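Local coordinates for putative iron-uptake ABC transport system,periplasmic iron-binding protein (Campylobacter jejuni, PDB 3E13), which binds ferric iron through a histidine and four tyrosines and probably delivers it, as a periplasmic solute-binding protein, to an ABC transporter for iron uptake, at residues Val76-Lys79 and Tyr80-Glu83; Ala183-Phe187 and Ala188-Lys192; Lys145-Leu148 and Ala149-Ile152; Ser45-Gly48 and Ser49-Ala53. All blocks are in the same frame, centred on the assembly; numbering follows the deposited sequence.

Contact 1: residues Val76-Lys79 and Tyr80-Glu83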
# COMPACT_ATOMS: atom_id res chain seq x y z
N VAL A 76 -13.79 3.06 16.72
CA VAL A 76 -14.52 4.25 16.35
C VAL A 76 -15.79 3.83 15.68
O VAL A 76 -15.75 3.08 14.73
CB VAL A 76 -13.68 5.18 15.43
CG1 VAL A 76 -14.47 6.36 14.88
CG2 VAL A 76 -12.45 5.69 16.19
N SER A 77 -16.92 4.29 16.22
CA SER A 77 -18.25 4.01 15.64
C SER A 77 -18.76 5.29 15.00
O SER A 77 -19.26 6.19 15.70
CB SER A 77 -19.26 3.50 16.68
OG SER A 77 -20.49 3.16 16.05
N SER A 78 -18.64 5.37 13.66
CA SER A 78 -18.94 6.58 12.91
C SER A 78 -19.94 6.22 11.82
O SER A 78 -19.66 5.35 10.94
CB SER A 78 -17.67 7.07 12.23
OG SER A 78 -17.97 7.99 11.20
N LYS A 79 -21.09 6.87 11.82
CA LYS A 79 -22.03 6.65 10.73
C LYS A 79 -21.45 7.06 9.38
O LYS A 79 -21.79 6.46 8.32
CB LYS A 79 -23.34 7.38 10.94
CG LYS A 79 -24.25 6.82 12.02
CD LYS A 79 -25.54 7.57 12.10
CE LYS A 79 -26.56 6.89 13.00
NZ LYS A 79 -27.86 7.70 13.01
N TYR A 80 -20.61 8.09 9.41
CA TYR A 80 -20.00 8.63 8.22
C TYR A 80 -19.08 7.57 7.60
O TYR A 80 -19.19 7.24 6.41
CB TYR A 80 -19.26 9.93 8.50
CG TYR A 80 -18.90 10.66 7.24
CD1 TYR A 80 -17.65 10.51 6.63
CD2 TYR A 80 -19.83 11.47 6.58
CE1 TYR A 80 -17.33 11.12 5.46
CE2 TYR A 80 -19.50 12.12 5.43
CZ TYR A 80 -18.27 11.90 4.82
OH TYR A 80 -17.92 12.55 3.68
N LEU A 81 -18.16 7.02 8.41
CA LEU A 81 -17.25 6.02 7.90
C LEU A 81 -17.98 4.76 7.42
O LEU A 81 -17.58 4.14 6.42
CB LEU A 81 -16.19 5.65 8.97
CG LEU A 81 -15.26 6.73 9.47
CD1 LEU A 81 -14.35 6.18 10.56
CD2 LEU A 81 -14.35 7.29 8.30
N GLU A 82 -19.05 4.35 8.12
CA GLU A 82 -19.72 3.13 7.80
C GLU A 82 -20.56 3.33 6.54
O GLU A 82 -20.79 2.40 5.79
CB GLU A 82 -20.56 2.62 8.99
CG GLU A 82 -19.63 2.22 10.14
CD GLU A 82 -20.33 1.88 11.41
OE1 GLU A 82 -19.62 1.53 12.35
OE2 GLU A 82 -21.58 1.90 11.46
N GLU A 83 -20.99 4.54 6.29
CA GLU A 83 -21.81 4.78 5.08
C GLU A 83 -20.97 4.75 3.82
O GLU A 83 -21.39 4.26 2.75
CB GLU A 83 -22.55 6.09 5.18
CG GLU A 83 -23.42 6.36 3.93
CD GLU A 83 -24.60 7.22 4.19
OE1 GLU A 83 -25.19 7.12 5.29
OE2 GLU A 83 -24.92 8.04 3.28
O HOH W 1 -17.37 3.15 12.39
O HOH W 2 -21.78 3.89 13.74

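Contact 2: residues Ala183-Phe187 and Ala188-Lys192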
# COMPACT_ATOMS: atom_id res chain seq x y z
N ALA A 183 11.12 0.91 -10.58
CA ALA A 183 10.61 1.39 -11.86
C ALA A 183 11.75 1.97 -12.73
O ALA A 183 11.77 1.80 -13.95
CB ALA A 183 9.56 2.47 -11.63
N ARG A 184 12.64 2.71 -12.09
CA ARG A 184 13.77 3.29 -12.82
C ARG A 184 14.63 2.16 -13.39
O ARG A 184 15.14 2.28 -14.52
CB ARG A 184 14.62 4.20 -11.94
CG ARG A 184 15.69 5.05 -12.71
CD ARG A 184 16.77 5.60 -11.75
NE ARG A 184 17.86 6.33 -12.41
CZ ARG A 184 19.10 6.53 -11.90
NH1 ARG A 184 19.45 6.05 -10.69
NH2 ARG A 184 20.01 7.20 -12.61
N GLN A 185 14.83 1.09 -12.63
CA GLN A 185 15.59 -0.03 -13.14
C GLN A 185 14.98 -0.61 -14.41
O GLN A 185 15.69 -0.95 -15.33
CB GLN A 185 15.75 -1.12 -12.10
CG GLN A 185 16.68 -0.75 -10.97
CD GLN A 185 16.84 -1.86 -9.94
OE1 GLN A 185 17.91 -2.54 -9.85
NE2 GLN A 185 15.83 -2.05 -9.11
N VAL A 186 13.66 -0.63 -14.50
CA VAL A 186 12.98 -1.05 -15.73
C VAL A 186 13.11 -0.07 -16.90
O VAL A 186 13.40 -0.46 -18.03
CB VAL A 186 11.48 -1.36 -15.41
CG1 VAL A 186 10.63 -1.60 -16.71
CG2 VAL A 186 11.43 -2.55 -14.54
N PHE A 187 12.96 1.22 -16.58
CA PHE A 187 13.21 2.29 -17.53
C PHE A 187 14.63 2.16 -18.13
O PHE A 187 14.80 2.29 -19.33
CB PHE A 187 13.06 3.63 -16.83
CG PHE A 187 13.59 4.77 -17.62
CD1 PHE A 187 12.89 5.20 -18.73
CD2 PHE A 187 14.76 5.42 -17.26
CE1 PHE A 187 13.37 6.28 -19.48
CE2 PHE A 187 15.23 6.47 -17.99
CZ PHE A 187 14.54 6.89 -19.12
N ALA A 188 15.63 1.88 -17.29
CA ALA A 188 17.05 1.91 -17.63
C ALA A 188 17.52 0.62 -18.29
O ALA A 188 18.64 0.54 -18.77
CB ALA A 188 17.85 2.15 -16.36
N GLY A 189 16.65 -0.39 -18.32
CA GLY A 189 16.94 -1.69 -18.91
C GLY A 189 17.79 -2.59 -18.02
O GLY A 189 18.46 -3.52 -18.53
N GLU A 190 17.81 -2.33 -16.72
CA GLU A 190 18.55 -3.15 -15.77
C GLU A 190 17.77 -4.41 -15.36
O GLU A 190 18.31 -5.36 -14.79
CB GLU A 190 18.98 -2.35 -14.51
CG GLU A 190 19.69 -3.25 -13.48
CD GLU A 190 20.54 -2.55 -12.42
OE1 GLU A 190 19.99 -1.71 -11.69
OE2 GLU A 190 21.78 -2.92 -12.29
N ALA A 191 16.47 -4.42 -15.65
CA ALA A 191 15.61 -5.54 -15.35
C ALA A 191 14.41 -5.44 -16.26
O ALA A 191 14.08 -4.33 -16.74
CB ALA A 191 15.15 -5.46 -13.89
N LYS A 192 13.76 -6.55 -16.54
CA LYS A 192 12.59 -6.51 -17.39
C LYS A 192 11.26 -6.27 -16.67
O LYS A 192 10.35 -5.69 -17.26
CB LYS A 192 12.46 -7.80 -18.16
CG LYS A 192 13.63 -8.05 -19.15
CD LYS A 192 13.40 -9.36 -19.89
CE LYS A 192 14.66 -9.96 -20.49
NZ LYS A 192 14.93 -9.40 -21.82
O HOH W 3 13.69 -3.00 -18.94

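Contact 3: residues Lys145-Leu148 and Ala149-Ile152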
# COMPACT_ATOMS: atom_id res chain seq x y z
N LYS A 145 5.66 -7.79 2.36
CA LYS A 145 5.13 -8.68 3.41
C LYS A 145 3.66 -9.01 3.13
O LYS A 145 3.27 -10.15 3.21
CB LYS A 145 5.27 -8.04 4.75
CG LYS A 145 6.70 -7.98 5.16
CD LYS A 145 6.90 -7.50 6.55
CE LYS A 145 6.57 -6.07 6.71
NZ LYS A 145 6.98 -5.54 8.12
N THR A 146 2.88 -8.01 2.77
CA THR A 146 1.47 -8.23 2.53
C THR A 146 1.19 -8.98 1.25
O THR A 146 0.32 -9.82 1.23
CB THR A 146 0.70 -6.92 2.63
OG1 THR A 146 0.79 -6.45 4.00
CG2 THR A 146 -0.79 -7.12 2.30
N LEU A 147 1.97 -8.75 0.21
CA LEU A 147 1.85 -9.56 -0.97
C LEU A 147 2.09 -11.04 -0.67
O LEU A 147 1.35 -11.91 -1.09
CB LEU A 147 2.75 -9.05 -2.10
CG LEU A 147 2.84 -9.83 -3.41
CD1 LEU A 147 1.44 -9.88 -4.09
CD2 LEU A 147 3.84 -9.18 -4.33
N LEU A 148 3.17 -11.36 0.08
CA LEU A 148 3.45 -12.74 0.39
C LEU A 148 2.36 -13.34 1.28
O LEU A 148 1.95 -14.48 1.09
CB LEU A 148 4.79 -12.87 1.09
CG LEU A 148 5.18 -14.32 1.40
CD1 LEU A 148 5.28 -15.15 0.17
CD2 LEU A 148 6.53 -14.33 2.13
N ALA A 149 1.87 -12.57 2.23
CA ALA A 149 0.74 -12.99 3.06
C ALA A 149 -0.48 -13.35 2.20
O ALA A 149 -1.17 -14.31 2.50
CB ALA A 149 0.40 -11.93 4.06
N SER A 150 -0.70 -12.59 1.14
CA SER A 150 -1.81 -12.91 0.22
C SER A 150 -1.61 -14.22 -0.52
O SER A 150 -2.59 -14.93 -0.83
CB SER A 150 -2.08 -11.78 -0.79
OG SER A 150 -1.19 -11.72 -1.86
N ILE A 151 -0.36 -14.52 -0.87
CA ILE A 151 -0.03 -15.81 -1.51
C ILE A 151 -0.24 -16.98 -0.53
O ILE A 151 -0.75 -18.05 -0.91
CB ILE A 151 1.37 -15.73 -2.08
CG1 ILE A 151 1.39 -14.71 -3.23
CG2 ILE A 151 1.82 -17.07 -2.60
CD1 ILE A 151 2.83 -14.34 -3.71
N ILE A 152 0.18 -16.81 0.73
CA ILE A 152 -0.12 -17.80 1.75
C ILE A 152 -1.63 -18.02 1.82
O ILE A 152 -2.13 -19.14 1.83
CB ILE A 152 0.42 -17.43 3.15
CG1 ILE A 152 1.94 -17.32 3.14
CG2 ILE A 152 -0.05 -18.46 4.15
CD1 ILE A 152 2.51 -16.63 4.39

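Contact 4: residues Ser45-Gly48 and Ser49-Ala53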
# COMPACT_ATOMS: atom_id res chain seq x y z
N SER A 45 4.09 0.91 20.84
CA SER A 45 4.16 -0.12 21.88
C SER A 45 4.92 0.35 23.11
O SER A 45 4.43 0.14 24.22
CB SER A 45 4.74 -1.45 21.36
OG SER A 45 3.84 -2.06 20.44
N LEU A 46 6.11 0.94 22.90
CA LEU A 46 6.93 1.44 24.00
C LEU A 46 6.31 2.63 24.71
O LEU A 46 6.39 2.75 25.93
CB LEU A 46 8.35 1.76 23.52
CG LEU A 46 9.14 0.50 23.20
CD1 LEU A 46 10.35 0.87 22.37
CD2 LEU A 46 9.50 -0.34 24.46
N GLU A 47 5.67 3.53 23.96
CA GLU A 47 5.07 4.73 24.52
C GLU A 47 3.80 4.38 25.28
O GLU A 47 3.50 5.00 26.30
CB GLU A 47 4.80 5.76 23.41
CG GLU A 47 6.07 6.36 22.80
CD GLU A 47 5.83 7.31 21.64
OE1 GLU A 47 4.67 7.48 21.21
OE2 GLU A 47 6.82 7.88 21.16
N GLY A 48 3.08 3.36 24.79
CA GLY A 48 1.90 2.83 25.42
C GLY A 48 0.85 3.91 25.65
O GLY A 48 0.64 4.81 24.80
N SER A 49 0.23 3.86 26.82
CA SER A 49 -0.83 4.80 27.16
C SER A 49 -0.36 6.24 27.22
O SER A 49 -1.16 7.17 27.05
CB SER A 49 -1.51 4.37 28.47
OG SER A 49 -0.63 4.51 29.55
N ASN A 50 0.95 6.42 27.41
CA ASN A 50 1.58 7.74 27.45
C ASN A 50 1.83 8.37 26.11
O ASN A 50 2.28 9.50 26.04
CB ASN A 50 2.92 7.66 28.18
CG ASN A 50 2.75 7.55 29.68
OD1 ASN A 50 2.90 6.48 30.26
ND2 ASN A 50 2.42 8.68 30.32
N SER A 51 1.61 7.63 25.03
CA SER A 51 1.90 8.18 23.73
C SER A 51 1.05 9.43 23.49
O SER A 51 -0.13 9.44 23.82
CB SER A 51 1.58 7.20 22.63
OG SER A 51 2.05 7.69 21.40
N PRO A 52 1.63 10.47 22.91
CA PRO A 52 0.81 11.60 22.45
C PRO A 52 -0.02 11.24 21.22
O PRO A 52 -0.92 11.99 20.87
CB PRO A 52 1.82 12.67 22.08
CG PRO A 52 3.17 12.16 22.42
CD PRO A 52 3.07 10.70 22.72
N ALA A 53 0.34 10.17 20.50
CA ALA A 53 -0.40 9.83 19.28
C ALA A 53 -1.88 9.80 19.47
O ALA A 53 -2.42 9.23 20.45
CB ALA A 53 0.07 8.48 18.72

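Contact 1: residues Val76-Lys79 and Tyr80-Glu83
Ser78 reaches forward over the first turn of helix 79-84 and meets Leu81. Ser78 OG accepts the backbone N-H of Leu81 at 3.0 Å, almost straight at 175°. This is the N-cap bond. Ser78 OG lies anti to its own backbone N (chi1 163°), which turns the hydroxyl to the start of the helix. The same hydroxyl is also hydrogen-bonded to Glu255 OE2, on helix 247-257. The Leu81 side chain lies alongside the cap: Leu81 CG is 3.7 Å from Ser78 CB. Leu81 CD1 then points on to Val76 CG1, 4.3 Å away, a loose apolar touch.

The extended chain of Glu82 runs back past the Ser78 carbonyl, with Glu82 CG 3.2 Å from Ser78 O. The carboxylate ends near the loop and reaches it through water. One water joins Glu82 OE1, Val76 O and Ser78 N. A second lies between Ser77 OG and Glu82 OE2, 3.0 Å from the latter. The main-chain bond from Glu82 N to Ser78 O (3.1 Å) closes the first helical turn.

The cap follows strand 73-74. Helix 247-257 covers one side, where Val76 touches Lys251 and Met254 and Tyr80 touches Glu255.

Contact 2: residues Ala183-Phe187 and Ala188-Lys192
Val186 O is gripped by two donors where helix 179-188 ends. A water donates to Val186 O at 2.7 Å. Gly189 N donates to Val186 O at 3.3 Å, from above the carbonyl plane and not on a lone pair. The water's other proton goes to Ala191 O, 2.6 Å from the water, so it bridges the last turn to the chain leaving it.

Gly189 has positive phi (78°), a value that favours glycine. With Glu190 N donating to Gln185 O at 2.9 Å, the bonds form a Schellman motif. Ala188 N still makes an ordinary helical bond to Arg184 O.

The side chains of Gln185 and Glu190 meet beside this turn. With chi1 at 176°, Glu190 CG sits beside the carbonyl carbon, and the extended chain carries the carboxylate to the end of Gln185. The two flat groups are turned 81° apart. Glu190 OE1 lies 3.5 Å from Gln185 CG, alongside the chain.

Val186 CG2 is 3.9 Å from Ala191 O. Phe187 packs on helix 210-217, touching Glu214 and Val215. Ala191 packs on Val135 of strand 134-135, just before strand 193-197 begins.

The chemistry is mostly that of a backbone cap. Gln185 O is taken up by Glu190 N, and Val186 O by Gly189 N and the bridging water.

Contact 3: residues Lys145-Leu148 and Ala149-Ile152
Ser150 OG folds back on its own helix and donates to Leu147 O at 2.7 Å. The hydroxyl stands between its backbone N and carbonyl carbon (chi1 79°), where it can reach the carbonyl three residues earlier. Leu147 O therefore accepts two bonds, since Ile151 N also donates to Leu147 O at 3.1 Å. The Ser150 hydroxyl approaches at a C=O...O angle of 129°, while the amide lies closer to the carbonyl direction at 155°. Leu147 CD1 passes 3.9 Å from Ser150 OG, so an apolar branch lies beside the hydroxyl.

The isoleucines lie against the carbonyls of the previous turn. Ile151 CG1 is 3.5 Å from Leu147 O, and Ile152 CG1 is at the same 3.5 Å from Leu148 O. Ala149 CB lies equally near the carbonyls of Lys145 and Thr146.

All of this belongs to the middle of helix 142-155, an alpha-helix with regular i to i+4 bonds through residues 145-152. Ala149 N donates to Lys145 O, Ser150 N to Thr146 O and Ile152 N to Leu148 O. The helix carries Tyr143, an iron ligand, near its start, and the side chain of Leu147 is about 6 Å from that of Tyr143 (nearest atoms).

Farther out, three neighbouring helices pack on this one. Leu148 and Ile151 pack on Trp163 of helix 157-170. Leu148 also touches Tyr312 of helix 305-315. Ile301 of helix 298-302 meets Thr146, Ala149 and Ser150. Thr146 OG1 is hydrogen-bonded to Asp60 and Ser62, which tie this helix to the start of helix 61-69.

Contact 4: residues Ser45-Gly48 and Ser49-Ala53
The chain leaves helix 37-47 at Gly48, whose positive phi (56°) suits a glycine, and makes a short 3-10 turn at Ser49-Asn50, held by Ser51 N donating to Gly48 O at 3.0 Å from well above the carbonyl plane. Ser51 OG then accepts the backbone N-H of Ala53 at 3.1 Å, an ST turn round Pro52, just before strand 55-58. Ser51 OG also donates to Glu47 OE1 at 2.6 Å, meeting the oxygen nearly along its C-O axis. The hydroxyl thus acts once as donor and once as acceptor. A chi1 of -172° places Ser51 OG beside its carbonyl carbon, facing the carboxylate.

Glu47 reaches it with an extended chain. The base of that chain packs against the serine, with Glu47 CB 3.6 Å from Ser51 CB. The carboxylate has further partners: OE1 is hydrogen-bonded to Tyr7 OH, and OE2 forms a salt bridge with Arg43 one turn back on the helix. These bonds fix both oxygens and so the rotation of the group. The main chain of Glu47 takes part as well, since Asn50 N makes a weak bond to Glu47 O.

Strand 3-8 lies close by. Tyr7 touches Ser51, Pro52 and Ala53, and Asn5 donates to Pro52 O. Pro52 CD stands 3.9 Å from Glu47 OE1.

How the contacts relate
Contact 3 is the buried one, in mid-helix near the iron ligand Tyr143. Contact 4 is a surface contact, and contacts 1 and 2 are partly buried. Contacts 1, 2 and 4 lie at helix ends: contact 1 starts a helix with a serine cap, while contacts 2 and 4 end one at a glycine of positive phi. Water bridges appear at contacts 1 and 2. Contact 4 instead uses a direct bond from serine to carboxylate, and contact 3 a serine bonded to its own helix. No two contacts share a helix. Contacts 1 and 2 lie on opposite sides of the chain's centre, with centres 43 Å apart.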